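Local coordinates for protein aspartate aminotransferase (Rhodobacter sphaeroides, PDB 3NRA) that probably catalyses the reversible, pyridoxal 5'-phosphate-dependent transfer of the amino group of L-aspartate to 2-oxoglutarate, giving oxaloacetate and L-glutamate, at residues L81-L86 against L105-G110; G113-A118 against Y136-K141; T170-A175 against G202-L207; Q219-L224 against R381-Q386; K356-R359 against V365-P368. All coordinates share one frame; numbering follows the deposited sequence.

Contact 1. Residues L81-L86 against L105-G110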
# COMPACT_ATOMS: atom_id res chain seq x y z
N LEU B 81 -7.92 -15.24 6.43
CA LEU B 81 -7.93 -15.96 7.71
C LEU B 81 -7.23 -17.32 7.63
O LEU B 81 -6.39 -17.63 8.44
CB LEU B 81 -9.37 -16.17 8.18
CG LEU B 81 -9.59 -16.78 9.58
CD1 LEU B 81 -8.97 -15.90 10.69
CD2 LEU B 81 -11.11 -17.01 9.83
N GLY B 82 -7.57 -18.11 6.63
CA GLY B 82 -6.92 -19.42 6.42
C GLY B 82 -5.39 -19.32 6.33
O GLY B 82 -4.68 -20.15 6.89
N ILE B 83 -4.88 -18.27 5.68
CA ILE B 83 -3.45 -18.10 5.49
C ILE B 83 -2.81 -17.61 6.80
O ILE B 83 -1.75 -18.09 7.21
CB ILE B 83 -3.15 -17.15 4.28
CG1 ILE B 83 -3.66 -17.81 2.99
CG2 ILE B 83 -1.64 -16.88 4.14
CD1 ILE B 83 -3.68 -16.90 1.81
N ARG B 84 -3.49 -16.73 7.51
CA ARG B 84 -3.01 -16.35 8.84
C ARG B 84 -2.90 -17.55 9.80
O ARG B 84 -1.88 -17.72 10.48
CB ARG B 84 -3.87 -15.27 9.43
CG ARG B 84 -3.51 -13.92 8.92
CD ARG B 84 -4.24 -12.87 9.66
NE ARG B 84 -5.63 -12.79 9.22
CZ ARG B 84 -6.72 -12.74 10.02
NH1 ARG B 84 -6.64 -12.78 11.36
NH2 ARG B 84 -7.91 -12.63 9.44
N ASP B 85 -3.92 -18.41 9.81
CA ASP B 85 -3.90 -19.64 10.59
C ASP B 85 -2.77 -20.61 10.19
O ASP B 85 -2.22 -21.29 11.05
CB ASP B 85 -5.26 -20.36 10.50
CG ASP B 85 -6.36 -19.64 11.28
OD1 ASP B 85 -6.05 -18.79 12.17
OD2 ASP B 85 -7.55 -19.95 11.02
N LEU B 86 -2.46 -20.70 8.90
CA LEU B 86 -1.30 -21.49 8.44
C LEU B 86 0.01 -20.84 8.90
O LEU B 86 0.94 -21.54 9.29
CB LEU B 86 -1.27 -21.61 6.91
CG LEU B 86 -1.81 -22.85 6.21
CD1 LEU B 86 -1.69 -22.62 4.68
CD2 LEU B 86 -1.09 -24.18 6.63
N LEU B 105 -1.68 -10.81 14.17
CA LEU B 105 -1.00 -11.10 12.89
C LEU B 105 -1.72 -10.40 11.75
O LEU B 105 -2.89 -10.60 11.56
CB LEU B 105 -0.94 -12.59 12.61
CG LEU B 105 -0.28 -13.03 11.29
CD1 LEU B 105 1.19 -12.49 11.14
CD2 LEU B 105 -0.31 -14.53 11.17
N ILE B 106 -1.00 -9.55 11.03
CA ILE B 106 -1.54 -8.82 9.89
C ILE B 106 -0.68 -9.11 8.69
O ILE B 106 0.55 -9.23 8.83
CB ILE B 106 -1.59 -7.28 10.16
CG1 ILE B 106 -2.29 -6.55 9.03
CG2 ILE B 106 -0.19 -6.71 10.37
CD1 ILE B 106 -2.61 -5.01 9.34
N ILE B 107 -1.34 -9.31 7.52
CA ILE B 107 -0.67 -9.40 6.24
C ILE B 107 -0.76 -8.07 5.49
O ILE B 107 -1.85 -7.51 5.35
CB ILE B 107 -1.28 -10.46 5.35
CG1 ILE B 107 -1.31 -11.83 6.08
CG2 ILE B 107 -0.47 -10.56 4.02
CD1 ILE B 107 -1.98 -12.98 5.25
N THR B 108 0.38 -7.61 4.96
CA THR B 108 0.56 -6.21 4.52
C THR B 108 1.18 -6.15 3.10
O THR B 108 1.78 -7.16 2.63
CB THR B 108 1.53 -5.46 5.45
OG1 THR B 108 2.76 -6.17 5.51
CG2 THR B 108 0.95 -5.30 6.87
N PRO B 109 1.06 -4.97 2.43
CA PRO B 109 1.74 -4.77 1.14
C PRO B 109 3.26 -4.60 1.31
O PRO B 109 3.76 -3.47 1.44
CB PRO B 109 1.07 -3.53 0.57
CG PRO B 109 0.46 -2.81 1.78
CD PRO B 109 0.13 -3.86 2.76
N GLY B 110 3.97 -5.74 1.32
CA GLY B 110 5.39 -5.75 1.58
C GLY B 110 5.64 -5.58 3.07
O GLY B 110 4.70 -5.26 3.85
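Arg84 and Ile83 bring helix 81-86 against Leu105 and Ile107 of strand 105-108, an outermost strand of the seven-stranded mixed sheet in the large domain of a fold-type I pyridoxal-phosphate enzyme. The helix and strand axes approach to 9.4 Å, at 118° between their N-to-C directions. The tight part is built round the aliphatic stem of Arg84. Its CG meets Leu105 CD2 at 4.0 Å, the two side chains sliding past each other in opposite directions, and it also faces Ile107 CD1 at 4.1 Å. Leu105 CD2 reaches in still further and lies 3.6 Å from Arg84 O, so the branch packs on helix backbone as well as on side chain. A second, lighter touch comes from Ile83, whose CG2 crosses Ile107 CD1 at about a right angle, 4.1 Å away. The charged end of Arg84 looks outside these segments: NH2 forms a salt bridge with Glu76 OE1 and a hydrogen bond with Gly79 O, while NH1 donates to Ala101 O. These partners fix the guanidinium, and the methylene chain is left to fill the gap to the strand. The looser side of the helix carries Leu81 and Asp85, whose first side-chain bonds lead away from the strand, with exposed Gly82 and Leu86; there Asp85 OD1 pairs with Arg102 NE instead. The bend of the Arg84 chain at chi3 (-76°) turns only NE and what follows; with CG beside the backbone N (chi1 -81°) and the chain running straight on from there, Arg84 CD lies 3.3 Å from Leu105 O.

Contact 2. Residues G113-A118 against Y136-K141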
# COMPACT_ATOMS: atom_id res chain seq x y z
N GLY B 113 5.01 -2.07 3.73
CA GLY B 113 3.61 -1.87 4.16
C GLY B 113 3.44 -2.00 5.67
O GLY B 113 2.82 -1.14 6.29
N ALA B 114 4.04 -3.05 6.23
CA ALA B 114 4.01 -3.27 7.65
C ALA B 114 4.73 -2.17 8.44
O ALA B 114 4.23 -1.72 9.50
CB ALA B 114 4.60 -4.64 7.98
N LEU B 115 5.88 -1.73 7.93
CA LEU B 115 6.67 -0.70 8.57
C LEU B 115 5.91 0.63 8.65
O LEU B 115 5.84 1.26 9.74
CB LEU B 115 7.98 -0.50 7.82
CG LEU B 115 8.98 0.50 8.37
CD1 LEU B 115 9.44 0.16 9.80
CD2 LEU B 115 10.20 0.62 7.39
N PHE B 116 5.35 1.06 7.52
CA PHE B 116 4.53 2.25 7.52
C PHE B 116 3.45 2.21 8.59
O PHE B 116 3.24 3.18 9.32
CB PHE B 116 3.84 2.45 6.17
CG PHE B 116 2.96 3.70 6.13
CD1 PHE B 116 3.53 4.93 6.09
CD2 PHE B 116 1.60 3.61 6.17
CE1 PHE B 116 2.75 6.07 6.07
CE2 PHE B 116 0.82 4.73 6.14
CZ PHE B 116 1.40 5.96 6.08
N LEU B 117 2.68 1.12 8.58
CA LEU B 117 1.54 0.99 9.50
C LEU B 117 2.01 0.97 10.95
O LEU B 117 1.41 1.60 11.81
CB LEU B 117 0.76 -0.30 9.18
CG LEU B 117 0.03 -0.33 7.82
CD1 LEU B 117 -0.57 -1.68 7.57
CD2 LEU B 117 -1.06 0.77 7.76
N ALA B 118 3.10 0.24 11.20
CA ALA B 118 3.64 0.09 12.54
C ALA B 118 4.09 1.45 13.11
O ALA B 118 3.80 1.77 14.28
CB ALA B 118 4.81 -0.88 12.51
N TYR B 136 17.77 1.46 7.95
CA TYR B 136 16.97 1.40 6.74
C TYR B 136 16.48 2.80 6.33
O TYR B 136 16.12 3.63 7.19
CB TYR B 136 15.78 0.46 7.01
CG TYR B 136 14.86 0.24 5.87
CD1 TYR B 136 15.25 -0.51 4.75
CD2 TYR B 136 13.54 0.67 5.92
CE1 TYR B 136 14.39 -0.75 3.71
CE2 TYR B 136 12.67 0.43 4.89
CZ TYR B 136 13.11 -0.30 3.78
OH TYR B 136 12.26 -0.56 2.73
N PHE B 137 16.49 3.06 5.02
CA PHE B 137 16.23 4.42 4.44
C PHE B 137 14.90 5.01 4.91
O PHE B 137 14.80 6.22 5.15
CB PHE B 137 16.31 4.40 2.88
CG PHE B 137 14.98 4.12 2.19
CD1 PHE B 137 14.48 2.83 2.09
CD2 PHE B 137 14.19 5.18 1.71
CE1 PHE B 137 13.20 2.59 1.54
CE2 PHE B 137 12.94 4.93 1.14
CZ PHE B 137 12.45 3.63 1.06
N ALA B 138 13.89 4.16 5.08
CA ALA B 138 12.54 4.64 5.43
C ALA B 138 12.38 5.08 6.91
O ALA B 138 11.47 5.80 7.23
CB ALA B 138 11.47 3.57 5.06
N ASN B 139 13.28 4.63 7.79
CA ASN B 139 13.06 4.75 9.24
C ASN B 139 12.98 6.21 9.72
O ASN B 139 11.98 6.62 10.29
CB ASN B 139 14.15 3.96 10.02
CG ASN B 139 14.01 2.44 9.86
OD1 ASN B 139 13.19 1.98 9.09
ND2 ASN B 139 14.81 1.66 10.62
N ARG B 140 14.02 6.99 9.42
CA ARG B 140 14.01 8.43 9.68
C ARG B 140 12.82 9.14 9.02
O ARG B 140 12.14 9.99 9.65
CB ARG B 140 15.31 9.07 9.20
CG ARG B 140 15.42 10.56 9.60
CD ARG B 140 16.72 11.20 9.17
NE ARG B 140 16.87 12.49 9.84
CZ ARG B 140 17.89 13.34 9.70
NH1 ARG B 140 18.91 13.06 8.88
NH2 ARG B 140 17.91 14.47 10.40
N LYS B 141 12.59 8.82 7.73
CA LYS B 141 11.57 9.52 6.95
C LYS B 141 10.17 9.26 7.50
O LYS B 141 9.31 10.12 7.45
CB LYS B 141 11.62 9.10 5.46
CG LYS B 141 12.83 9.57 4.72
CD LYS B 141 12.79 9.11 3.26
CE LYS B 141 13.94 9.72 2.44
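Leu115 reaches from helix 110-120 into the N-terminal end of helix 137-145, and almost the whole contact can be read along its side chain. CB is directed at the other segment but ends short of it. CG continues the reach because it is anti to the backbone N (chi1 -178°). The branch then divides. CD1 is the more distant methyl, 4.2 Å from Asn139 OD1; CD2, anti to CA and thus fully extended, does the touching. This methyl meets Tyr136 obliquely, 3.5 Å from CE2 and 3.6 Å from CD2 of the ring. Ala138 CB lies 4.0 Å from the same Leu115 CD2, and Asn139 OD1 is 3.7 Å from it. The Tyr136 ring is hemmed in further, with Phe137 CD1 above one face, displaced toward the rim, and Asn139 OD1 at its edge, in plane. Its hydroxyl is hydrogen-bonded to Gln112 OE1, just ahead of segment 113-118. Helix 137-145 belongs to the beta-alpha-beta crossover between strands 128-133 and 149-154. Leu115 and Asn139 both rest on Leu184 of the sheet, and Ile281 of the second subunit packs on Ala138. With one methyl among carbons and a carbonyl oxygen, and no hydrogen bond across the segments, cohesion between them probably comes chiefly from dispersion and the burial of apolar surface.

Contact 3. Residues T170-A175 against G202-L207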
# COMPACT_ATOMS: atom_id res chain seq x y z
N THR B 170 24.04 2.46 25.87
CA THR B 170 23.91 3.63 26.72
C THR B 170 23.15 4.75 26.00
O THR B 170 22.30 5.40 26.58
CB THR B 170 25.29 4.14 27.19
OG1 THR B 170 26.14 3.03 27.54
CG2 THR B 170 25.12 5.06 28.41
N GLY B 171 23.45 4.96 24.72
CA GLY B 171 22.70 5.90 23.87
C GLY B 171 21.21 5.57 23.76
O GLY B 171 20.38 6.46 23.79
N LEU B 172 20.87 4.29 23.64
CA LEU B 172 19.46 3.87 23.59
C LEU B 172 18.76 4.20 24.91
O LEU B 172 17.68 4.80 24.91
CB LEU B 172 19.35 2.38 23.33
CG LEU B 172 17.94 1.81 23.21
CD1 LEU B 172 17.11 2.59 22.13
CD2 LEU B 172 18.01 0.33 22.89
N GLU B 173 19.40 3.81 26.02
CA GLU B 173 18.89 4.10 27.32
C GLU B 173 18.66 5.58 27.52
O GLU B 173 17.63 5.96 28.04
CB GLU B 173 19.83 3.58 28.40
CG GLU B 173 19.28 3.90 29.79
CD GLU B 173 20.00 3.20 30.91
OE1 GLU B 173 20.97 2.44 30.64
OE2 GLU B 173 19.60 3.44 32.07
N GLU B 174 19.63 6.40 27.13
CA GLU B 174 19.51 7.85 27.23
C GLU B 174 18.34 8.39 26.38
O GLU B 174 17.62 9.29 26.82
CB GLU B 174 20.82 8.54 26.83
CG GLU B 174 22.02 8.33 27.80
CD GLU B 174 21.78 8.90 29.17
OE1 GLU B 174 21.43 10.11 29.28
OE2 GLU B 174 21.95 8.14 30.16
N ALA B 175 18.14 7.81 25.19
CA ALA B 175 16.98 8.10 24.37
C ALA B 175 15.68 7.85 25.14
O ALA B 175 14.81 8.68 25.15
CB ALA B 175 17.00 7.24 23.08
N GLY B 202 19.14 -8.81 24.46
CA GLY B 202 18.73 -8.91 25.86
C GLY B 202 18.65 -7.54 26.52
O GLY B 202 17.68 -7.24 27.22
N GLN B 203 19.63 -6.71 26.23
CA GLN B 203 19.67 -5.37 26.80
C GLN B 203 18.63 -4.46 26.15
O GLN B 203 18.05 -3.64 26.83
CB GLN B 203 21.08 -4.74 26.71
CG GLN B 203 21.25 -3.35 27.46
CD GLN B 203 21.13 -3.45 28.99
OE1 GLN B 203 20.80 -4.51 29.54
NE2 GLN B 203 21.42 -2.35 29.68
N ILE B 204 18.39 -4.65 24.85
CA ILE B 204 17.33 -3.90 24.18
C ILE B 204 16.00 -4.27 24.80
O ILE B 204 15.20 -3.40 25.10
CB ILE B 204 17.27 -4.16 22.64
CG1 ILE B 204 18.40 -3.39 21.91
CG2 ILE B 204 15.90 -3.74 22.07
CD1 ILE B 204 18.65 -3.87 20.49
N ALA B 205 15.77 -5.56 25.00
CA ALA B 205 14.55 -6.02 25.64
C ALA B 205 14.40 -5.44 27.05
O ALA B 205 13.31 -4.98 27.41
CB ALA B 205 14.52 -7.57 25.69
N ALA B 206 15.47 -5.49 27.84
CA ALA B 206 15.44 -5.00 29.23
C ALA B 206 15.22 -3.49 29.30
O ALA B 206 14.43 -3.01 30.12
CB ALA B 206 16.76 -5.40 30.00
N LEU B 207 15.87 -2.75 28.41
CA LEU B 207 15.71 -1.27 28.41
C LEU B 207 14.29 -0.88 28.02
O LEU B 207 13.66 -0.06 28.68
CB LEU B 207 16.73 -0.60 27.49
CG LEU B 207 18.18 -0.58 27.98
CD1 LEU B 207 19.10 -0.17 26.83
CD2 LEU B 207 18.37 0.32 29.22
O HOH W 1 22.42 0.53 28.84
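Glu173 and Leu207, with CA atoms 6.3 Å apart, mark the nearest backbones of two almost parallel helices whose axes, 14° apart in direction, approach to 10.5 Å. Leu207 supplies the wedge between them, and its two methyls do different work. CD1 joins the apolar layer, 4.1 Å from Leu172 CD2. That same Leu172 methyl lies 3.9 Å from Ile204 CG1, and the Leu172 and Ile204 side chains cross at about a right angle. CD2 of Leu207 turns instead to Glu173, whose side chain crosses that of the leucine at about a right angle: CB, CG and CD each lie 3.7 Å from this methyl, and OE1 3.6 Å. All four can reach one methyl because chi3 is near zero (1°): OE1 is eclipsed with CB, and CB, CG, CD and OE1 curve round Leu207 CD2 as a shallow arc. Helix 169-177 leads into strand 182-186, and helix 198-211 is the crossover from that strand to its parallel neighbour 214-218, a beta-alpha-beta unit of the large domain. Both helices lean on the same sheet residue, since Leu172 and Ile204 each touch Phe183; Leu172 also reaches Ala130 of strand 128-133. On the partly exposed side, where Glu173 and Gln203 lie, the chemistry becomes polar. Glu173 OE2 makes a salt bridge with Arg210, one turn beyond Leu207, which ties the carboxylate back to the other helix. Glu173 OE1 accepts from a water at 3.0 Å. That water also accepts from Gln203 NE2 at 3.2 Å, although this half of the bridge is doubtful, because Gln203 was deposited in two conformers.

Contact 4. Residues Q219-L224 against R381-Q386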
# COMPACT_ATOMS: atom_id res chain seq x y z
N GLN B 219 12.85 -7.63 10.91
CA GLN B 219 13.64 -8.83 10.72
C GLN B 219 13.49 -9.36 9.32
O GLN B 219 13.60 -10.58 9.08
CB GLN B 219 13.22 -9.88 11.75
CG GLN B 219 13.18 -9.35 13.22
CD GLN B 219 13.08 -10.48 14.26
OE1 GLN B 219 13.35 -10.28 15.45
NE2 GLN B 219 12.71 -11.69 13.80
N LEU B 220 13.32 -8.43 8.38
CA LEU B 220 13.05 -8.74 6.97
C LEU B 220 13.98 -9.80 6.41
O LEU B 220 13.52 -10.72 5.70
CB LEU B 220 13.19 -7.49 6.12
CG LEU B 220 12.89 -7.57 4.61
CD1 LEU B 220 14.15 -8.05 3.82
CD2 LEU B 220 11.64 -8.42 4.29
N TYR B 221 15.28 -9.66 6.66
CA TYR B 221 16.26 -10.54 6.02
C TYR B 221 16.81 -11.63 6.99
O TYR B 221 17.80 -12.31 6.68
CB TYR B 221 17.41 -9.70 5.40
CG TYR B 221 17.65 -9.91 3.91
CD1 TYR B 221 17.54 -11.17 3.33
CD2 TYR B 221 18.03 -8.85 3.09
CE1 TYR B 221 17.85 -11.36 1.98
CE2 TYR B 221 18.27 -9.04 1.73
CZ TYR B 221 18.19 -10.29 1.19
OH TYR B 221 18.46 -10.48 -0.18
N SER B 222 16.10 -11.86 8.09
CA SER B 222 16.60 -12.70 9.19
C SER B 222 16.64 -14.18 8.85
O SER B 222 17.37 -14.92 9.45
CB SER B 222 15.75 -12.51 10.45
OG SER B 222 14.38 -12.85 10.19
N ARG B 223 15.88 -14.59 7.84
CA ARG B 223 15.89 -15.99 7.39
C ARG B 223 17.14 -16.37 6.56
O ARG B 223 17.53 -17.55 6.51
CB ARG B 223 14.63 -16.30 6.59
CG ARG B 223 14.30 -17.75 6.58
CD ARG B 223 13.06 -18.02 5.77
NE ARG B 223 12.87 -19.45 5.65
CZ ARG B 223 12.07 -20.05 4.77
NH1 ARG B 223 11.33 -19.34 3.94
NH2 ARG B 223 11.99 -21.36 4.76
N LEU B 224 17.74 -15.39 5.89
CA LEU B 224 18.93 -15.67 5.08
C LEU B 224 20.15 -15.57 5.97
O LEU B 224 20.93 -14.65 5.85
CB LEU B 224 19.03 -14.70 3.90
CG LEU B 224 20.00 -15.16 2.80
CD1 LEU B 224 19.25 -16.16 1.88
CD2 LEU B 224 20.55 -13.98 2.00
N ARG B 381 26.24 1.03 -0.27
CA ARG B 381 25.60 -0.26 -0.04
C ARG B 381 25.52 -1.04 -1.34
O ARG B 381 25.20 -0.48 -2.39
CB ARG B 381 24.20 -0.10 0.56
CG ARG B 381 23.72 -1.35 1.25
CD ARG B 381 22.26 -1.36 1.50
NE ARG B 381 21.51 -1.34 0.24
CZ ARG B 381 20.20 -1.10 0.14
NH1 ARG B 381 19.46 -0.92 1.22
NH2 ARG B 381 19.62 -1.10 -1.08
N LEU B 382 25.80 -2.35 -1.25
CA LEU B 382 25.61 -3.29 -2.32
C LEU B 382 24.61 -4.31 -1.88
O LEU B 382 24.75 -4.87 -0.82
CB LEU B 382 26.92 -3.99 -2.63
CG LEU B 382 27.93 -3.22 -3.50
CD1 LEU B 382 28.52 -2.07 -2.74
CD2 LEU B 382 29.04 -4.16 -4.01
N ASN B 383 23.61 -4.58 -2.71
CA ASN B 383 22.83 -5.80 -2.55
C ASN B 383 23.47 -6.87 -3.43
O ASN B 383 23.40 -6.78 -4.66
CB ASN B 383 21.34 -5.58 -2.91
CG ASN B 383 20.49 -6.84 -2.73
OD1 ASN B 383 20.92 -7.95 -3.06
ND2 ASN B 383 19.26 -6.67 -2.22
N PHE B 384 24.07 -7.89 -2.81
CA PHE B 384 24.81 -8.90 -3.55
C PHE B 384 24.02 -10.17 -3.89
O PHE B 384 24.60 -11.16 -4.34
CB PHE B 384 26.17 -9.24 -2.85
CG PHE B 384 26.03 -9.86 -1.48
CD1 PHE B 384 25.91 -11.24 -1.33
CD2 PHE B 384 26.11 -9.07 -0.34
CE1 PHE B 384 25.83 -11.82 -0.05
CE2 PHE B 384 26.04 -9.62 0.91
CZ PHE B 384 25.89 -11.03 1.06
N SER B 385 22.70 -10.13 -3.79
CA SER B 385 21.88 -11.21 -4.36
C SER B 385 21.80 -11.02 -5.87
O SER B 385 20.81 -10.51 -6.42
CB SER B 385 20.50 -11.28 -3.71
OG SER B 385 19.80 -12.42 -4.16
N GLN B 386 22.90 -11.43 -6.53
CA GLN B 386 23.18 -11.13 -7.93
C GLN B 386 23.70 -12.39 -8.59
O GLN B 386 24.00 -13.39 -7.91
CB GLN B 386 24.26 -10.06 -8.05
CG GLN B 386 23.94 -8.71 -7.35
CD GLN B 386 22.77 -7.99 -7.98
OE1 GLN B 386 22.46 -8.17 -9.20
NE2 GLN B 386 22.07 -7.17 -7.16
O HOH W 2 17.18 -8.99 -2.38
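A single water does most of the joining between Tyr221 and Asn383, whose CA atoms, the nearest pair across these segments, are still 11.8 Å apart. The tyrosine side chain spans the gap, yet Tyr221 OH stops 4.4 Å from Asn383 ND2, too far for a direct hydrogen bond. The water lies 2.9 Å from Tyr221 OH and accepts from Asn383 ND2 at 3.1 Å. Beside this bridge, Ser385 CB comes to 4.2 Å from Tyr221 OH. The hydroxyl has a further hydrogen-bond partner in Ser338 OG, and Ser385 OG is bonded to His312 NE2. Tyr221 sits in the turns that follow strand 214-218 of the large sheet, touching Thr254 next to the pyridoxal-bearing Lys253, whereas Asn383 ends strand 380-383 of the four-stranded sheet. The link therefore runs between two sheets near the cofactor lysine. Asn383 is held by an Asx turn: Ser385 N donates to its OD1 at 2.9 Å, with an N-H...O angle of 156°. Because OD1 is committed to that backbone N-H, the amide orientation is settled, and ND2 is the end presented to the bridging water as donor.

Contact 5. Residues K356-R359 against V365-P368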
# COMPACT_ATOMS: atom_id res chain seq x y z
N LYS B 356 28.18 8.40 -8.99
CA LYS B 356 27.88 8.69 -10.40
C LYS B 356 28.96 8.12 -11.32
O LYS B 356 28.65 7.54 -12.34
CB LYS B 356 27.74 10.18 -10.62
CG LYS B 356 26.52 10.78 -9.90
CD LYS B 356 26.47 12.29 -10.02
CE LYS B 356 25.16 12.85 -9.40
NZ LYS B 356 24.86 14.23 -9.89
N ILE B 357 30.21 8.26 -10.90
CA ILE B 357 31.35 7.79 -11.68
C ILE B 357 31.39 6.24 -11.79
O ILE B 357 31.71 5.70 -12.83
CB ILE B 357 32.68 8.38 -11.08
CG1 ILE B 357 32.81 9.85 -11.51
CG2 ILE B 357 33.90 7.59 -11.51
CD1 ILE B 357 33.86 10.63 -10.78
N LEU B 358 31.01 5.55 -10.73
CA LEU B 358 30.90 4.09 -10.77
C LEU B 358 29.91 3.62 -11.83
O LEU B 358 30.17 2.65 -12.54
CB LEU B 358 30.46 3.55 -9.42
CG LEU B 358 31.49 3.48 -8.33
CD1 LEU B 358 30.83 2.94 -7.05
CD2 LEU B 358 32.72 2.59 -8.75
N ARG B 359 28.81 4.34 -11.96
CA ARG B 359 27.81 4.05 -12.96
C ARG B 359 28.31 4.42 -14.37
O ARG B 359 28.23 3.61 -15.30
CB ARG B 359 26.51 4.81 -12.63
CG ARG B 359 25.39 4.54 -13.56
CD ARG B 359 24.07 4.85 -12.92
NE ARG B 359 22.96 4.51 -13.83
CZ ARG B 359 22.25 5.38 -14.58
NH1 ARG B 359 22.49 6.70 -14.56
NH2 ARG B 359 21.27 4.91 -15.36
N VAL B 365 25.67 0.27 -10.37
CA VAL B 365 24.81 1.07 -9.47
C VAL B 365 25.03 0.60 -8.06
O VAL B 365 24.81 -0.58 -7.77
CB VAL B 365 23.29 0.92 -9.79
CG1 VAL B 365 22.47 1.83 -8.91
CG2 VAL B 365 23.00 1.19 -11.32
N VAL B 366 25.43 1.51 -7.16
CA VAL B 366 25.47 1.22 -5.71
C VAL B 366 24.71 2.30 -4.98
O VAL B 366 24.45 3.36 -5.56
CB VAL B 366 26.93 1.16 -5.18
CG1 VAL B 366 27.74 0.14 -5.95
CG2 VAL B 366 27.61 2.56 -5.23
N THR B 367 24.34 2.05 -3.73
CA THR B 367 23.48 2.98 -3.02
C THR B 367 24.32 3.88 -2.15
O THR B 367 25.16 3.41 -1.40
CB THR B 367 22.46 2.25 -2.15
OG1 THR B 367 21.78 1.30 -2.95
CG2 THR B 367 21.44 3.25 -1.53
N PRO B 368 24.10 5.20 -2.23
CA PRO B 368 24.98 6.07 -1.45
C PRO B 368 24.77 5.88 0.03
O PRO B 368 23.66 5.63 0.46
CB PRO B 368 24.57 7.48 -1.86
CG PRO B 368 23.46 7.35 -2.80
CD PRO B 368 23.32 5.94 -3.22
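Arg359 NH1 finds its hydrogen-bond partner in Gln23 OE1, outside both segments, while the aliphatic part of the same side chain runs beside Val365. The two side chains lie side by side and point the same way, bringing Arg359 CD to 4.1 Å and Arg359 NE to 4.2 Å from Val365 CG2. The guanidinium meets this methyl obliquely. Arg359 can follow the valine because its chain is extended from CG to NE, with CG anti to the backbone N (chi1 -177°). This is the outer half of the contact: Arg359 is exposed and Val365 partly so. Here the backbones also come nearest, with 5.5 Å between Arg359 CA and Val365 CA. Helix 351-362 has only a short turn before strand 364-368, making a tight alpha-beta connection in which Leu358 and Val364 are joined by a backbone hydrogen bond. The strand belongs to the four-stranded mixed sheet of the small domain, lying between 42-43, from near the N terminus, and 380-383. The inner half is wholly apolar. Leu358 CD1 approaches Val366 CG2 to 3.7 Å, the side chains crossing at about a right angle. Helix 388-404 closes over both, Ile398 touching Leu358 and Val366 alike, and Leu401 adding to the cover on Leu358. On its strand side Val366 packs against Val380 and Leu382 of the adjacent antiparallel strand.

From the N terminus, contact 1 closes the first loop, returning from helix 81-95 to edge strand 105-108. Contact 2 follows in series, spanning strand 128-133, and touches contact 1 where Thr108 packs on Ala114 and Leu117. Contact 3 closes a third loop round strand 182-186, about 12 Å from contact 2 at nearest atoms. These three tie helices to one another and to the seven-stranded sheet. Contact 4 closes a far longer loop of 156 residues, which completes that sheet with strands 245-249 and 263-267, then passes to the four-stranded one. Contact 5 is nested inside it and meets it at neighbouring strands, where Arg381 N lies 2.8 Å from Thr367 O, a probable hydrogen bond. No loops cross.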